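Local coordinates for protein trans-2-enoyl-CoA reductase [NADH] (Treponema denticola ATCC 35405, PDB 4GGO) that reduces the carbon-carbon double bond of trans-2-enoyl-CoA substrates such as crotonyl-CoA with NADH, a step of bacterial fatty acid synthesis, at residues Leu293-Asn307 with Trp343-Met357. Sequence-based numbering, arbitrary orientation.
Sequences LYLASLFKVMKEKGN and WELEEDVQKAVSALM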
loop_
_atom_site.group_PDB
_atom_site.type_symbol
_atom_site.label_atom_id
_atom_site.label_comp_id
_atom_site.label_asym_id
_atom_site.label_seq_id
_atom_site.Cartn_x
_atom_site.Cartn_y
_atom_site.Cartn_z
ATOM N N LEU A 293 -18.516 3.586 -0.680
ATOM C CA LEU A 293 -19.380 4.532 0.016
ATOM C C LEU A 293 -18.776 4.924 1.358
ATOM O O LEU A 293 -18.843 6.082 1.766
ATOM C CB LEU A 293 -20.776 3.942 0.225
ATOM C CG LEU A 293 -21.745 4.816 1.026
ATOM C CD1 LEU A 293 -21.966 6.152 0.331
ATOM C CD2 LEU A 293 -23.067 4.100 1.249
ATOM N N TYR A 294 -18.193 3.947 2.043
ATOM C CA TYR A 294 -17.530 4.192 3.316
ATOM C C TYR A 294 -16.349 5.146 3.155
ATOM O O TYR A 294 -16.237 6.131 3.887
ATOM C CB TYR A 294 -17.059 2.876 3.936
ATOM C CG TYR A 294 -16.103 3.061 5.092
ATOM C CD1 TYR A 294 -16.542 3.577 6.305
ATOM C CD2 TYR A 294 -14.762 2.717 4.973
ATOM C CE1 TYR A 294 -15.675 3.750 7.366
ATOM C CE2 TYR A 294 -13.884 2.886 6.031
ATOM C CZ TYR A 294 -14.348 3.405 7.225
ATOM O OH TYR A 294 -13.485 3.575 8.283
ATOM N N LEU A 295 -15.479 4.848 2.193
ATOM C CA LEU A 295 -14.293 5.664 1.940
ATOM C C LEU A 295 -14.649 7.091 1.543
ATOM O O LEU A 295 -14.039 8.042 2.023
ATOM C CB LEU A 295 -13.420 5.029 0.855
ATOM C CG LEU A 295 -12.678 3.749 1.242
ATOM C CD1 LEU A 295 -11.924 3.194 0.050
ATOM C CD2 LEU A 295 -11.732 4.012 2.401
ATOM N N ALA A 296 -15.633 7.234 0.660
ATOM C CA ALA A 296 -16.098 8.553 0.243
ATOM C C ALA A 296 -16.626 9.340 1.439
ATOM O O ALA A 296 -16.403 10.546 1.553
ATOM C CB ALA A 296 -17.171 8.425 -0.827
ATOM N N SER A 297 -17.321 8.645 2.332
ATOM C CA SER A 297 -17.841 9.261 3.543
ATOM C C SER A 297 -16.713 9.535 4.530
ATOM O O SER A 297 -16.705 10.565 5.204
ATOM C CB SER A 297 -18.898 8.363 4.185
ATOM O OG SER A 297 -19.930 8.060 3.262
ATOM N N LEU A 298 -15.764 8.606 4.607
ATOM C CA LEU A 298 -14.619 8.736 5.503
ATOM C C LEU A 298 -13.757 9.925 5.106
ATOM O O LEU A 298 -13.335 10.705 5.959
ATOM C CB LEU A 298 -13.776 7.458 5.491
ATOM C CG LEU A 298 -12.597 7.413 6.466
ATOM C CD1 LEU A 298 -13.096 7.308 7.902
ATOM C CD2 LEU A 298 -11.660 6.260 6.134
ATOM N N PHE A 299 -13.496 10.058 3.808
ATOM C CA PHE A 299 -12.705 11.171 3.293
ATOM C C PHE A 299 -13.379 12.495 3.645
ATOM O O PHE A 299 -12.721 13.452 4.051
ATOM C CB PHE A 299 -12.531 11.071 1.774
ATOM C CG PHE A 299 -11.704 9.893 1.322
ATOM C CD1 PHE A 299 -11.008 9.115 2.233
ATOM C CD2 PHE A 299 -11.618 9.574 -0.024
ATOM C CE1 PHE A 299 -10.250 8.036 1.812
ATOM C CE2 PHE A 299 -10.861 8.497 -0.451
ATOM C CZ PHE A 299 -10.175 7.729 0.469
ATOM N N LYS A 300 -14.697 12.536 3.491
ATOM C CA LYS A 300 -15.475 13.731 3.787
ATOM C C LYS A 300 -15.354 14.125 5.257
ATOM O O LYS A 300 -15.047 15.272 5.583
ATOM C CB LYS A 300 -16.943 13.504 3.432
ATOM C CG LYS A 300 -17.821 14.731 3.609
ATOM C CD LYS A 300 -17.420 15.830 2.641
ATOM C CE LYS A 300 -18.460 16.935 2.596
ATOM N NZ LYS A 300 -18.133 17.960 1.566
ATOM N N VAL A 301 -15.596 13.161 6.137
ATOM C CA VAL A 301 -15.552 13.396 7.573
ATOM C C VAL A 301 -14.155 13.790 8.052
ATOM O O VAL A 301 -13.995 14.756 8.801
ATOM C CB VAL A 301 -16.032 12.152 8.353
ATOM C CG1 VAL A 301 -15.788 12.322 9.841
ATOM C CG2 VAL A 301 -17.508 11.887 8.075
ATOM N N MET A 302 -13.143 13.048 7.612
ATOM C CA MET A 302 -11.785 13.269 8.098
ATOM C C MET A 302 -11.152 14.555 7.563
ATOM O O MET A 302 -10.336 15.179 8.243
ATOM C CB MET A 302 -10.900 12.049 7.819
ATOM C CG MET A 302 -11.390 10.789 8.521
ATOM S SD MET A 302 -10.252 9.395 8.438
ATOM C CE MET A 302 -9.020 9.885 9.644
ATOM N N LYS A 303 -11.536 14.960 6.357
ATOM C CA LYS A 303 -11.054 16.224 5.808
ATOM C C LYS A 303 -11.663 17.406 6.559
ATOM O O LYS A 303 -11.006 18.429 6.756
ATOM C CB LYS A 303 -11.342 16.323 4.307
ATOM C CG LYS A 303 -10.395 15.496 3.447
ATOM C CD LYS A 303 -10.772 15.542 1.972
ATOM C CE LYS A 303 -9.792 14.733 1.135
ATOM N NZ LYS A 303 -10.110 14.786 -0.319
ATOM N N GLU A 304 -12.915 17.257 6.983
ATOM C CA GLU A 304 -13.576 18.290 7.773
ATOM C C GLU A 304 -13.001 18.361 9.188
ATOM O O GLU A 304 -12.894 19.440 9.768
ATOM C CB GLU A 304 -15.090 18.057 7.828
ATOM C CG GLU A 304 -15.804 18.312 6.511
ATOM C CD GLU A 304 -17.315 18.303 6.652
ATOM O OE1 GLU A 304 -17.810 18.139 7.787
ATOM O OE2 GLU A 304 -18.007 18.462 5.625
ATOM N N LYS A 305 -12.626 17.207 9.733
ATOM C CA LYS A 305 -12.072 17.143 11.082
ATOM C C LYS A 305 -10.599 17.542 11.113
ATOM O O LYS A 305 -10.094 18.005 12.135
ATOM C CB LYS A 305 -12.251 15.743 11.673
ATOM C CG LYS A 305 -13.688 15.397 12.029
ATOM C CD LYS A 305 -13.772 14.036 12.704
ATOM C CE LYS A 305 -15.181 13.746 13.197
ATOM N NZ LYS A 305 -15.599 14.681 14.279
ATOM N N GLY A 306 -9.913 17.354 9.991
ATOM C CA GLY A 306 -8.521 17.743 9.878
ATOM C C GLY A 306 -7.543 16.604 10.088
ATOM O O GLY A 306 -6.337 16.833 10.191
ATOM N N ASN A 307 -8.051 15.377 10.150
ATOM C CA ASN A 307 -7.189 14.216 10.352
ATOM C C ASN A 307 -7.119 13.274 9.149
ATOM O O ASN A 307 -6.732 12.112 9.283
ATOM C CB ASN A 307 -7.587 13.442 11.616
ATOM C CG ASN A 307 -9.018 12.945 11.576
ATOM O OD1 ASN A 307 -9.736 13.157 10.601
ATOM N ND2 ASN A 307 -9.438 12.270 12.640
ATOM N N TRP A 343 -6.707 7.064 13.789
ATOM C CA TRP A 343 -7.507 8.252 13.512
ATOM C C TRP A 343 -8.796 7.876 12.782
ATOM O O TRP A 343 -9.848 8.464 13.023
ATOM C CB TRP A 343 -6.713 9.266 12.686
ATOM C CG TRP A 343 -5.517 9.830 13.398
ATOM C CD1 TRP A 343 -5.121 9.570 14.679
ATOM C CD2 TRP A 343 -4.565 10.758 12.867
ATOM N NE1 TRP A 343 -3.979 10.276 14.977
ATOM C CE2 TRP A 343 -3.618 11.013 13.879
ATOM C CE3 TRP A 343 -4.422 11.400 11.632
ATOM C CZ2 TRP A 343 -2.542 11.880 13.694
ATOM C CZ3 TRP A 343 -3.352 12.259 11.451
ATOM C CH2 TRP A 343 -2.428 12.492 12.475
ATOM N N GLU A 344 -8.704 6.896 11.887
ATOM C CA GLU A 344 -9.875 6.420 11.157
ATOM C C GLU A 344 -10.892 5.782 12.095
ATOM O O GLU A 344 -12.093 6.033 11.988
ATOM C CB GLU A 344 -9.474 5.412 10.073
ATOM C CG GLU A 344 -10.659 4.643 9.491
ATOM C CD GLU A 344 -10.271 3.735 8.340
ATOM O OE1 GLU A 344 -9.108 3.805 7.896
ATOM O OE2 GLU A 344 -11.130 2.955 7.873
ATOM N N LEU A 345 -10.407 4.959 13.016
ATOM C CA LEU A 345 -11.294 4.196 13.886
ATOM C C LEU A 345 -11.604 4.904 15.201
ATOM O O LEU A 345 -12.120 4.288 16.134
ATOM C CB LEU A 345 -10.727 2.801 14.150
ATOM C CG LEU A 345 -10.640 1.891 12.924
ATOM C CD1 LEU A 345 -10.085 0.530 13.308
ATOM C CD2 LEU A 345 -12.007 1.751 12.262
ATOM N N GLU A 346 -11.286 6.195 15.270
ATOM C CA GLU A 346 -11.733 7.025 16.383
ATOM C C GLU A 346 -13.250 6.983 16.441
ATOM O O GLU A 346 -13.912 6.974 15.405
ATOM C CB GLU A 346 -11.286 8.473 16.202
ATOM C CG GLU A 346 -9.861 8.761 16.601
ATOM C CD GLU A 346 -9.471 10.192 16.293
ATOM O OE1 GLU A 346 -10.369 11.059 16.282
ATOM O OE2 GLU A 346 -8.272 10.449 16.054
ATOM N N GLU A 347 -13.795 6.953 17.652
ATOM C CA GLU A 347 -15.237 6.884 17.841
ATOM C C GLU A 347 -15.957 8.058 17.184
ATOM O O GLU A 347 -16.984 7.877 16.531
ATOM C CB GLU A 347 -15.579 6.826 19.331
ATOM C CG GLU A 347 -17.064 6.662 19.609
ATOM C CD GLU A 347 -17.410 6.825 21.071
ATOM O OE1 GLU A 347 -16.841 6.093 21.907
ATOM O OE2 GLU A 347 -18.261 7.683 21.384
ATOM N N ASP A 348 -15.406 9.257 17.348
ATOM C CA ASP A 348 -16.028 10.455 16.794
ATOM C C ASP A 348 -16.037 10.422 15.266
ATOM O O ASP A 348 -16.968 10.917 14.628
ATOM C CB ASP A 348 -15.340 11.718 17.325
ATOM C CG ASP A 348 -13.926 11.887 16.800
ATOM O OD1 ASP A 348 -13.039 11.095 17.188
ATOM O OD2 ASP A 348 -13.699 12.826 16.008
ATOM N N VAL A 349 -15.003 9.823 14.683
ATOM C CA VAL A 349 -14.943 9.664 13.237
ATOM C C VAL A 349 -15.965 8.636 12.753
ATOM O O VAL A 349 -16.752 8.915 11.852
ATOM C CB VAL A 349 -13.532 9.257 12.762
ATOM C CG1 VAL A 349 -13.558 8.859 11.286
ATOM C CG2 VAL A 349 -12.541 10.391 12.998
ATOM N N GLN A 350 -15.954 7.455 13.366
ATOM C CA GLN A 350 -16.820 6.356 12.944
ATOM C C GLN A 350 -18.310 6.663 13.104
ATOM O O GLN A 350 -19.127 6.244 12.285
ATOM C CB GLN A 350 -16.459 5.068 13.689
ATOM C CG GLN A 350 -15.142 4.447 13.240
ATOM C CD GLN A 350 -15.148 4.073 11.769
ATOM O OE1 GLN A 350 -16.061 3.399 11.290
ATOM N NE2 GLN A 350 -14.132 4.521 11.040
ATOM N N LYS A 351 -18.661 7.394 14.155
ATOM C CA LYS A 351 -20.054 7.766 14.364
ATOM C C LYS A 351 -20.511 8.788 13.328
ATOM O O LYS A 351 -21.642 8.738 12.851
ATOM C CB LYS A 351 -20.272 8.278 15.788
ATOM C CG LYS A 351 -20.221 7.174 16.831
ATOM C CD LYS A 351 -20.767 7.639 18.170
ATOM C CE LYS A 351 -19.925 8.759 18.750
ATOM N NZ LYS A 351 -20.352 9.098 20.135
ATOM N N ALA A 352 -19.619 9.707 12.972
ATOM C CA ALA A 352 -19.916 10.698 11.947
ATOM C C ALA A 352 -20.054 10.040 10.573
ATOM O O ALA A 352 -20.917 10.413 9.779
ATOM C CB ALA A 352 -18.841 11.770 11.920
ATOM N N VAL A 353 -19.197 9.059 10.299
ATOM C CA VAL A 353 -19.246 8.337 9.033
ATOM C C VAL A 353 -20.519 7.499 8.927
ATOM O O VAL A 353 -21.176 7.485 7.886
ATOM C CB VAL A 353 -18.011 7.428 8.846
ATOM C CG1 VAL A 353 -18.177 6.546 7.615
ATOM C CG2 VAL A 353 -16.745 8.265 8.740
ATOM N N SER A 354 -20.861 6.809 10.010
ATOM C CA SER A 354 -22.051 5.964 10.045
ATOM C C SER A 354 -23.327 6.774 9.843
ATOM O O SER A 354 -24.230 6.351 9.123
ATOM C CB SER A 354 -22.126 5.186 11.360
ATOM O OG SER A 354 -21.117 4.193 11.420
ATOM N N ALA A 355 -23.397 7.936 10.483
ATOM C CA ALA A 355 -24.550 8.815 10.331
ATOM C C ALA A 355 -24.627 9.340 8.902
ATOM O O ALA A 355 -25.711 9.466 8.333
ATOM C CB ALA A 355 -24.478 9.968 11.320
ATOM N N LEU A 356 -23.465 9.631 8.327
ATOM C CA LEU A 356 -23.387 10.170 6.976
ATOM C C LEU A 356 -23.839 9.152 5.932
ATOM O O LEU A 356 -24.562 9.495 4.997
ATOM C CB LEU A 356 -21.963 10.643 6.675
ATOM C CG LEU A 356 -21.754 11.443 5.390
ATOM C CD1 LEU A 356 -22.706 12.627 5.338
ATOM C CD2 LEU A 356 -20.309 11.913 5.286
ATOM N N MET A 357 -23.419 7.901 6.101
ATOM C CA MET A 357 -23.764 6.843 5.153
ATOM C C MET A 357 -25.270 6.580 5.085
ATOM O O MET A 357 -25.789 6.183 4.043
ATOM C CB MET A 357 -23.014 5.547 5.484
ATOM C CG MET A 357 -21.514 5.610 5.228
ATOM S SD MET A 357 -20.700 4.002 5.351
ATOM C CE MET A 357 -20.819 3.681 7.108
#
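Val301, Val349 and Val353 interlock knobs-into-holes where helix 293-305 packs on helix 347-357, their directions 126° apart and their axes 9.1 Å apart at closest approach. The pair joins the catalytic region of this Rossmann-fold reductase to its C-terminal part. Val301 drops among Val349, Ala352, Val353 and Leu356, its CG1 lying 3.7 Å from Ala352 CB while CG2 meets Val353 CG2 and Leu356 CD2. In return Val353 fills the hole between Tyr294, Ser297, Leu298 and Val301: with CG1 anti to the backbone N (chi1 172°), that methyl comes 3.6 Å from Tyr294 CD1 and CG2 turns to Val301 and Leu298. Val349 sits between Leu298 and Met302 through CG1 and beside the Lys305 chain through CG2. At one end Met357 lies against the start of segment 293-307, its SD at the edge of the Tyr294 ring and its CG 3.5 Å from Ser297 OG; at the other, Met302 CE rests against the backbone between Trp343 and Glu344.

The polar bonds gather on Tyr294 OH. It donates a very short 2.5 Å bond to Glu344 OE2 and accepts a nearly straight one (162°) from Gln350 NE2, both partners lying in the ring plane, which should fix the phenol's rotation. Glu344 OE2 also bonds substrate-binding Tyr234, and its OE1 takes the amide of Gly279, so this carboxylate, in the loop leading into helix 347-357, links Tyr294 to a substrate-binding residue. Toward the surface, Lys305 NZ and Asp348 OD2 form a salt bridge whose hydrogen bond, 3.2 Å long, is weak. Glu344 O lies 2.7 Å from Gln350 NE2, in the plane of the Gln350 amide, though NE2 stands above the carbonyl plane of Glu344.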